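Local coordinates for protein 2-oxoglutarate dehydrogenase E2 component (PDB 2EQ7) that probably serves as the peripheral subunit-binding domain of a dihydrolipoamide succinyltransferase, docking lipoamide dehydrogenase onto the 2-oxoglutarate dehydrogenase complex, at residues C[1-15]-C[25-37]. Residues are numbered along the deposited sequence; the frame is centred on the assembly and turned at random.
Sequences LAMPAAERLMQEKGV and LGGRILKEDVMRH
V34 meets L9 and M10 of helix 4-12 and K13 just after it. Its two methyls share the CG of M10, with CG2 at 3.5 Å, and the two side chains cross at about a right angle. L9 runs past V34 in the opposing direction. Its CG stands anti to the backbone N (chi1 -177°), and CD2 reaches V34 CB at 3.6 Å. K13 lays CE against V34 CG1, and its NZ makes a weak hydrogen bond to V34 O. A6 sits where the two segments come close: its CB is 3.0 Å from I29 O. The same carbonyl accepts a nearly straight hydrogen bond from M3 N (3.0 Å, 177° at the hydrogen), the donor tilted 32° from the carbonyl plane. M3 is the N-cap residue of helix 4-12, so the bond ties the residue just before the helix to segment 25-37. A2 CB presses on I29 CB at 3.4 Å, a tight fit. This is the small helical fold of the E3-binding domain, in which helices 4-12 and 31-34 pack around a compact apolar core. V20, from the connecting loop, packs on I29 and V15. K31 CD lies on A5 CB, while its NZ is 4.1 Å from R8 NH2. Acidic side chains of another protein chain salt-bridge both groups and probably offset their like charges. R8 NH1 also bridges to E12 OE1 at 2.5 Å, met from above the carboxylate plane. A leucine in place of R8 would probably leave E12 and the partner acid without this shared cation. D33 OD2 accepts from L30 N through its anti lone pair, and OD1 bonds T23 OG1.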
ATOM      1  N   LEU C   1     -14.167  21.539  -5.113  1.00 53.68           N
ATOM      2  CA  LEU C   1     -14.303  21.809  -6.574  1.00 53.72           C
ATOM      3  C   LEU C   1     -12.992  21.582  -7.316  1.00 53.57           C
ATOM      4  O   LEU C   1     -12.946  20.843  -8.300  1.00 54.39           O
ATOM      5  CB  LEU C   1     -14.769  23.250  -6.803  1.00 54.13           C
ATOM      6  CG  LEU C   1     -14.762  23.751  -8.252  1.00 53.70           C
ATOM      7  CD1 LEU C   1     -15.648  22.864  -9.105  1.00 54.03           C
ATOM      8  CD2 LEU C   1     -15.238  25.193  -8.303  1.00 53.73           C
ATOM      9  N   ALA C   2     -11.929  22.223  -6.840  1.00 52.62           N
ATOM     10  CA  ALA C   2     -10.619  22.102  -7.465  1.00 51.65           C
ATOM     11  C   ALA C   2      -9.675  21.228  -6.650  1.00 51.05           C
ATOM     12  O   ALA C   2     -10.053  20.680  -5.611  1.00 50.44           O
ATOM     13  CB  ALA C   2     -10.008  23.487  -7.657  1.00 50.87           C
ATOM     14  N   MET C   3      -8.445  21.098  -7.135  1.00 49.31           N
ATOM     15  CA  MET C   3      -7.433  20.305  -6.453  1.00 49.33           C
ATOM     16  C   MET C   3      -6.827  21.142  -5.329  1.00 49.38           C
ATOM     17  O   MET C   3      -6.674  22.357  -5.462  1.00 49.63           O
ATOM     18  CB  MET C   3      -6.341  19.878  -7.437  1.00 48.04           C
ATOM     19  CG  MET C   3      -6.817  18.956  -8.544  1.00 46.74           C
ATOM     20  SD  MET C   3      -7.486  17.417  -7.893  1.00 46.20           S
ATOM     21  CE  MET C   3      -5.996  16.401  -7.805  1.00 45.60           C
ATOM     22  N   PRO C   4      -6.479  20.499  -4.204  1.00 49.14           N
ATOM     23  CA  PRO C   4      -5.889  21.151  -3.030  1.00 49.22           C
ATOM     24  C   PRO C   4      -4.759  22.147  -3.305  1.00 49.26           C
ATOM     25  O   PRO C   4      -4.692  23.200  -2.671  1.00 49.37           O
ATOM     26  CB  PRO C   4      -5.434  19.966  -2.185  1.00 49.24           C
ATOM     27  CG  PRO C   4      -6.510  18.965  -2.452  1.00 48.96           C
ATOM     28  CD  PRO C   4      -6.666  19.057  -3.956  1.00 48.58           C
ATOM     29  N   ALA C   5      -3.869  21.818  -4.237  1.00 49.21           N
ATOM     30  CA  ALA C   5      -2.760  22.711  -4.563  1.00 50.05           C
ATOM     31  C   ALA C   5      -3.251  23.917  -5.359  1.00 50.82           C
ATOM     32  O   ALA C   5      -2.668  24.999  -5.288  1.00 50.17           O
ATOM     33  CB  ALA C   5      -1.689  21.963  -5.354  1.00 49.67           C
ATOM     34  N   ALA C   6      -4.325  23.722  -6.117  1.00 51.98           N
ATOM     35  CA  ALA C   6      -4.900  24.794  -6.919  1.00 53.92           C
ATOM     36  C   ALA C   6      -5.511  25.835  -5.990  1.00 54.84           C
ATOM     37  O   ALA C   6      -5.360  27.039  -6.203  1.00 54.58           O
ATOM     38  CB  ALA C   6      -5.967  24.235  -7.851  1.00 53.75           C
ATOM     39  N   GLU C   7      -6.199  25.358  -4.958  1.00 56.00           N
ATOM     40  CA  GLU C   7      -6.830  26.235  -3.983  1.00 57.42           C
ATOM     41  C   GLU C   7      -5.766  27.023  -3.227  1.00 57.65           C
ATOM     42  O   GLU C   7      -5.975  28.183  -2.868  1.00 57.71           O
ATOM     43  CB  GLU C   7      -7.664  25.412  -2.999  1.00 58.69           C
ATOM     44  CG  GLU C   7      -8.825  24.670  -3.642  1.00 60.84           C
ATOM     45  CD  GLU C   7      -9.605  23.830  -2.650  1.00 62.37           C
ATOM     46  OE1 GLU C   7     -10.639  23.249  -3.044  1.00 63.66           O
ATOM     47  OE2 GLU C   7      -9.183  23.747  -1.476  1.00 63.49           O
ATOM     48  N   ARG C   8      -4.625  26.383  -2.991  1.00 57.65           N
ATOM     49  CA  ARG C   8      -3.519  27.017  -2.284  1.00 57.95           C
ATOM     50  C   ARG C   8      -2.933  28.131  -3.146  1.00 58.77           C
ATOM     51  O   ARG C   8      -2.581  29.200  -2.643  1.00 58.23           O
ATOM     52  CB  ARG C   8      -2.443  25.973  -1.957  1.00 57.33           C
ATOM     53  CG  ARG C   8      -1.256  26.493  -1.147  1.00 57.26           C
ATOM     54  CD  ARG C   8      -0.264  27.267  -2.006  1.00 57.17           C
ATOM     55  NE  ARG C   8       0.339  26.429  -3.041  1.00 56.46           N
ATOM     56  CZ  ARG C   8       1.226  26.861  -3.934  1.00 56.56           C
ATOM     57  NH1 ARG C   8       1.618  28.128  -3.924  1.00 56.31           N
ATOM     58  NH2 ARG C   8       1.723  26.028  -4.837  1.00 55.52           N
ATOM     59  N   LEU C   9      -2.837  27.876  -4.447  1.00 59.32           N
ATOM     60  CA  LEU C   9      -2.294  28.856  -5.381  1.00 60.33           C
ATOM     61  C   LEU C   9      -3.252  30.028  -5.575  1.00 61.07           C
ATOM     62  O   LEU C   9      -2.822  31.172  -5.721  1.00 60.97           O
ATOM     63  CB  LEU C   9      -2.009  28.193  -6.732  1.00 60.00           C
ATOM     64  CG  LEU C   9      -1.370  29.075  -7.809  1.00 60.17           C
ATOM     65  CD1 LEU C   9      -0.025  29.593  -7.321  1.00 59.41           C
ATOM     66  CD2 LEU C   9      -1.199  28.274  -9.092  1.00 59.91           C
ATOM     67  N   MET C  10      -4.550  29.738  -5.577  1.00 62.14           N
ATOM     68  CA  MET C  10      -5.561  30.775  -5.756  1.00 63.39           C
ATOM     69  C   MET C  10      -5.662  31.687  -4.537  1.00 64.56           C
ATOM     70  O   MET C  10      -5.838  32.897  -4.674  1.00 64.69           O
ATOM     71  CB  MET C  10      -6.930  30.149  -6.037  1.00 62.89           C
ATOM     72  CG  MET C  10      -7.030  29.431  -7.374  1.00 62.43           C
ATOM     73  SD  MET C  10      -8.705  28.858  -7.731  1.00 62.12           S
ATOM     74  CE  MET C  10      -8.692  27.250  -6.933  1.00 61.95           C
ATOM     75  N   GLN C  11      -5.551  31.104  -3.347  1.00 65.93           N
ATOM     76  CA  GLN C  11      -5.637  31.881  -2.117  1.00 67.66           C
ATOM     77  C   GLN C  11      -4.473  32.852  -1.967  1.00 68.53           C
ATOM     78  O   GLN C  11      -4.610  33.897  -1.330  1.00 68.81           O
ATOM     79  CB  GLN C  11      -5.701  30.950  -0.902  1.00 67.94           C
ATOM     80  CG  GLN C  11      -6.997  30.157  -0.808  1.00 69.06           C
ATOM     81  CD  GLN C  11      -7.097  29.335   0.464  1.00 69.75           C
ATOM     82  OE1 GLN C  11      -8.101  28.663   0.703  1.00 70.41           O
ATOM     83  NE2 GLN C  11      -6.056  29.385   1.286  1.00 69.99           N
ATOM     84  N   GLU C  12      -3.330  32.511  -2.554  1.00 69.55           N
ATOM     85  CA  GLU C  12      -2.157  33.374  -2.478  1.00 70.96           C
ATOM     86  C   GLU C  12      -2.260  34.521  -3.477  1.00 71.54           C
ATOM     87  O   GLU C  12      -2.049  35.682  -3.125  1.00 71.62           O
ATOM     88  CB  GLU C  12      -0.880  32.577  -2.750  1.00 71.46           C
ATOM     89  CG  GLU C  12      -0.628  31.454  -1.767  1.00 72.30           C
ATOM     90  CD  GLU C  12       0.759  30.858  -1.907  1.00 72.97           C
ATOM     91  OE1 GLU C  12       1.113  30.438  -3.028  1.00 73.58           O
ATOM     92  OE2 GLU C  12       1.491  30.808  -0.896  1.00 73.27           O
ATOM     93  N   LYS C  13      -2.583  34.190  -4.724  1.00 72.22           N
ATOM     94  CA  LYS C  13      -2.712  35.198  -5.772  1.00 72.97           C
ATOM     95  C   LYS C  13      -4.087  35.857  -5.733  1.00 73.29           C
ATOM     96  O   LYS C  13      -4.423  36.661  -6.603  1.00 73.48           O
ATOM     97  CB  LYS C  13      -2.486  34.567  -7.149  1.00 72.96           C
ATOM     98  CG  LYS C  13      -1.117  33.928  -7.327  1.00 73.49           C
ATOM     99  CD  LYS C  13      -0.912  33.440  -8.754  1.00 74.04           C
ATOM    100  CE  LYS C  13      -1.949  32.397  -9.148  1.00 74.66           C
ATOM    101  NZ  LYS C  13      -1.788  31.953 -10.561  1.00 74.75           N
ATOM    102  N   GLY C  14      -4.877  35.511  -4.721  1.00 73.41           N
ATOM    103  CA  GLY C  14      -6.206  36.080  -4.589  1.00 73.48           C
ATOM    104  C   GLY C  14      -7.069  35.840  -5.813  1.00 73.67           C
ATOM    105  O   GLY C  14      -7.874  36.692  -6.192  1.00 73.83           O
ATOM    106  N   VAL C  15      -6.900  34.677  -6.433  1.00 73.60           N
ATOM    107  CA  VAL C  15      -7.667  34.323  -7.621  1.00 73.35           C
ATOM    108  C   VAL C  15      -8.957  33.607  -7.239  1.00 73.26           C
ATOM    109  O   VAL C  15      -8.964  32.743  -6.361  1.00 73.13           O
ATOM    110  CB  VAL C  15      -6.851  33.407  -8.558  1.00 73.26           C
ATOM    111  CG1 VAL C  15      -7.655  33.099  -9.812  1.00 73.34           C
ATOM    112  CG2 VAL C  15      -5.536  34.073  -8.919  1.00 73.06           C
ATOM    113  N   LEU C  25      -9.773  16.014 -13.908  1.00 58.09           N
ATOM    114  CA  LEU C  25     -10.790  14.974 -14.012  1.00 57.94           C
ATOM    115  C   LEU C  25     -12.128  15.544 -13.557  1.00 57.95           C
ATOM    116  O   LEU C  25     -12.280  15.951 -12.406  1.00 57.06           O
ATOM    117  CB  LEU C  25     -10.411  13.769 -13.146  1.00 57.78           C
ATOM    118  CG  LEU C  25     -11.075  12.431 -13.492  1.00 57.47           C
ATOM    119  CD1 LEU C  25     -10.549  11.351 -12.568  1.00 57.33           C
ATOM    120  CD2 LEU C  25     -12.580  12.542 -13.373  1.00 56.91           C
ATOM    121  N   GLY C  26     -13.097  15.567 -14.466  1.00 58.86           N
ATOM    122  CA  GLY C  26     -14.403  16.104 -14.136  1.00 59.49           C
ATOM    123  C   GLY C  26     -14.312  17.604 -13.933  1.00 59.86           C
ATOM    124  O   GLY C  26     -13.562  18.285 -14.634  1.00 59.73           O
ATOM    125  N   GLY C  27     -15.071  18.121 -12.973  1.00 60.46           N
ATOM    126  CA  GLY C  27     -15.042  19.547 -12.701  1.00 60.61           C
ATOM    127  C   GLY C  27     -14.042  19.884 -11.611  1.00 60.68           C
ATOM    128  O   GLY C  27     -14.425  20.175 -10.478  1.00 61.37           O
ATOM    129  N   ARG C  28     -12.757  19.841 -11.951  1.00 60.31           N
ATOM    130  CA  ARG C  28     -11.699  20.142 -10.991  1.00 59.95           C
ATOM    131  C   ARG C  28     -10.641  21.049 -11.605  1.00 59.73           C
ATOM    132  O   ARG C  28     -10.151  20.795 -12.706  1.00 59.55           O
ATOM    133  CB  ARG C  28     -11.035  18.850 -10.510  1.00 59.94           C
ATOM    134  CG  ARG C  28     -11.989  17.862  -9.867  1.00 60.95           C
ATOM    135  CD  ARG C  28     -11.284  16.561  -9.530  1.00 61.93           C
ATOM    136  NE  ARG C  28     -12.205  15.571  -8.979  1.00 62.65           N
ATOM    137  CZ  ARG C  28     -11.855  14.340  -8.625  1.00 63.57           C
ATOM    138  NH1 ARG C  28     -12.763  13.508  -8.133  1.00 64.03           N
ATOM    139  NH2 ARG C  28     -10.598  13.938  -8.764  1.00 62.85           N
ATOM    140  N   ILE C  29     -10.290  22.107 -10.882  1.00 59.50           N
ATOM    141  CA  ILE C  29      -9.284  23.051 -11.350  1.00 59.31           C
ATOM    142  C   ILE C  29      -7.898  22.628 -10.874  1.00 59.01           C
ATOM    143  O   ILE C  29      -7.646  22.541  -9.672  1.00 59.06           O
ATOM    144  CB  ILE C  29      -9.570  24.479 -10.830  1.00 59.44           C
ATOM    145  CG1 ILE C  29     -10.907  24.979 -11.384  1.00 59.61           C
ATOM    146  CG2 ILE C  29      -8.444  25.418 -11.235  1.00 59.61           C
ATOM    147  CD1 ILE C  29     -11.301  26.359 -10.893  1.00 60.08           C
ATOM    148  N   LEU C  30      -7.009  22.359 -11.823  1.00 58.68           N
ATOM    149  CA  LEU C  30      -5.645  21.956 -11.501  1.00 58.82           C
ATOM    150  C   LEU C  30      -4.822  23.211 -11.229  1.00 59.01           C
ATOM    151  O   LEU C  30      -5.141  24.287 -11.734  1.00 58.80           O
ATOM    152  CB  LEU C  30      -5.032  21.177 -12.668  1.00 58.61           C
ATOM    153  CG  LEU C  30      -5.783  19.924 -13.129  1.00 58.66           C
ATOM    154  CD1 LEU C  30      -5.084  19.331 -14.342  1.00 58.08           C
ATOM    155  CD2 LEU C  30      -5.845  18.907 -11.999  1.00 58.60           C
ATOM    156  N   LYS C  31      -3.768  23.074 -10.432  1.00 59.39           N
ATOM    157  CA  LYS C  31      -2.919  24.215 -10.106  1.00 60.00           C
ATOM    158  C   LYS C  31      -2.316  24.824 -11.368  1.00 60.73           C
ATOM    159  O   LYS C  31      -1.932  25.994 -11.379  1.00 61.04           O
ATOM    160  CB  LYS C  31      -1.801  23.792  -9.148  1.00 59.30           C
ATOM    161  CG  LYS C  31      -0.869  22.738  -9.711  1.00 58.62           C
ATOM    162  CD  LYS C  31       0.175  22.313  -8.691  1.00 57.53           C
ATOM    163  CE  LYS C  31       1.124  23.441  -8.332  1.00 56.61           C
ATOM    164  NZ  LYS C  31       2.208  22.954  -7.435  1.00 53.52           N
ATOM    165  N   GLU C  32      -2.236  24.027 -12.429  1.00 61.53           N
ATOM    166  CA  GLU C  32      -1.687  24.504 -13.691  1.00 62.46           C
ATOM    167  C   GLU C  32      -2.719  25.365 -14.412  1.00 62.87           C
ATOM    168  O   GLU C  32      -2.374  26.175 -15.273  1.00 62.67           O
ATOM    169  CB  GLU C  32      -1.276  23.325 -14.577  1.00 62.89           C
ATOM    170  CG  GLU C  32      -2.429  22.459 -15.047  1.00 63.55           C
ATOM    171  CD  GLU C  32      -1.966  21.274 -15.875  1.00 64.10           C
ATOM    172  OE1 GLU C  32      -2.831  20.547 -16.404  1.00 64.61           O
ATOM    173  OE2 GLU C  32      -0.739  21.069 -15.995  1.00 64.28           O
ATOM    174  N   ASP C  33      -3.987  25.184 -14.054  1.00 63.39           N
ATOM    175  CA  ASP C  33      -5.068  25.957 -14.655  1.00 64.24           C
ATOM    176  C   ASP C  33      -5.072  27.363 -14.064  1.00 64.91           C
ATOM    177  O   ASP C  33      -5.383  28.336 -14.751  1.00 64.80           O
ATOM    178  CB  ASP C  33      -6.421  25.289 -14.391  1.00 63.93           C
ATOM    179  CG  ASP C  33      -6.561  23.953 -15.092  1.00 64.09           C
ATOM    180  OD1 ASP C  33      -6.408  23.911 -16.332  1.00 63.64           O
ATOM    181  OD2 ASP C  33      -6.829  22.944 -14.406  1.00 63.90           O
ATOM    182  N   VAL C  34      -4.723  27.455 -12.784  1.00 65.60           N
ATOM    183  CA  VAL C  34      -4.678  28.734 -12.086  1.00 66.58           C
ATOM    184  C   VAL C  34      -3.530  29.582 -12.621  1.00 67.51           C
ATOM    185  O   VAL C  34      -3.724  30.737 -13.001  1.00 67.40           O
ATOM    186  CB  VAL C  34      -4.482  28.533 -10.567  1.00 66.30           C
ATOM    187  CG1 VAL C  34      -4.481  29.880  -9.860  1.00 66.22           C
ATOM    188  CG2 VAL C  34      -5.583  27.641 -10.015  1.00 66.21           C
ATOM    189  N   MET C  35      -2.333  29.003 -12.648  1.00 68.63           N
ATOM    190  CA  MET C  35      -1.159  29.710 -13.143  1.00 69.76           C
ATOM    191  C   MET C  35      -1.322  30.014 -14.627  1.00 70.48           C
ATOM    192  O   MET C  35      -0.538  30.764 -15.209  1.00 70.95           O
ATOM    193  CB  MET C  35       0.104  28.875 -12.912  1.00 69.84           C
ATOM    194  CG  MET C  35       0.083  27.502 -13.564  1.00 70.07           C
ATOM    195  SD  MET C  35       1.597  26.566 -13.251  1.00 69.95           S
ATOM    196  CE  MET C  35       2.553  26.973 -14.713  1.00 70.16           C
ATOM    197  N   ARG C  36      -2.349  29.425 -15.231  1.00 71.18           N
ATOM    198  CA  ARG C  36      -2.636  29.632 -16.645  1.00 71.90           C
ATOM    199  C   ARG C  36      -3.359  30.962 -16.824  1.00 72.28           C
ATOM    200  O   ARG C  36      -3.251  31.606 -17.868  1.00 72.38           O
ATOM    201  CB  ARG C  36      -3.512  28.494 -17.175  1.00 71.85           C
ATOM    202  CG  ARG C  36      -3.864  28.607 -18.647  1.00 72.03           C
ATOM    203  CD  ARG C  36      -4.844  27.518 -19.046  1.00 72.35           C
ATOM    204  NE  ARG C  36      -6.093  27.622 -18.297  1.00 72.45           N
ATOM    205  CZ  ARG C  36      -7.076  26.729 -18.353  1.00 72.16           C
ATOM    206  NH1 ARG C  36      -6.958  25.656 -19.122  1.00 72.34           N
ATOM    207  NH2 ARG C  36      -8.178  26.911 -17.640  1.00 71.90           N
ATOM    208  N   HIS C  37      -4.097  31.364 -15.794  1.00 72.63           N
ATOM    209  CA  HIS C  37      -4.839  32.618 -15.823  1.00 73.14           C
ATOM    210  C   HIS C  37      -4.044  33.720 -15.130  1.00 73.34           C
ATOM    211  O   HIS C  37      -3.726  34.723 -15.802  1.00 73.65           O
ATOM    212  CB  HIS C  37      -6.191  32.438 -15.140  1.00 73.30           C
TER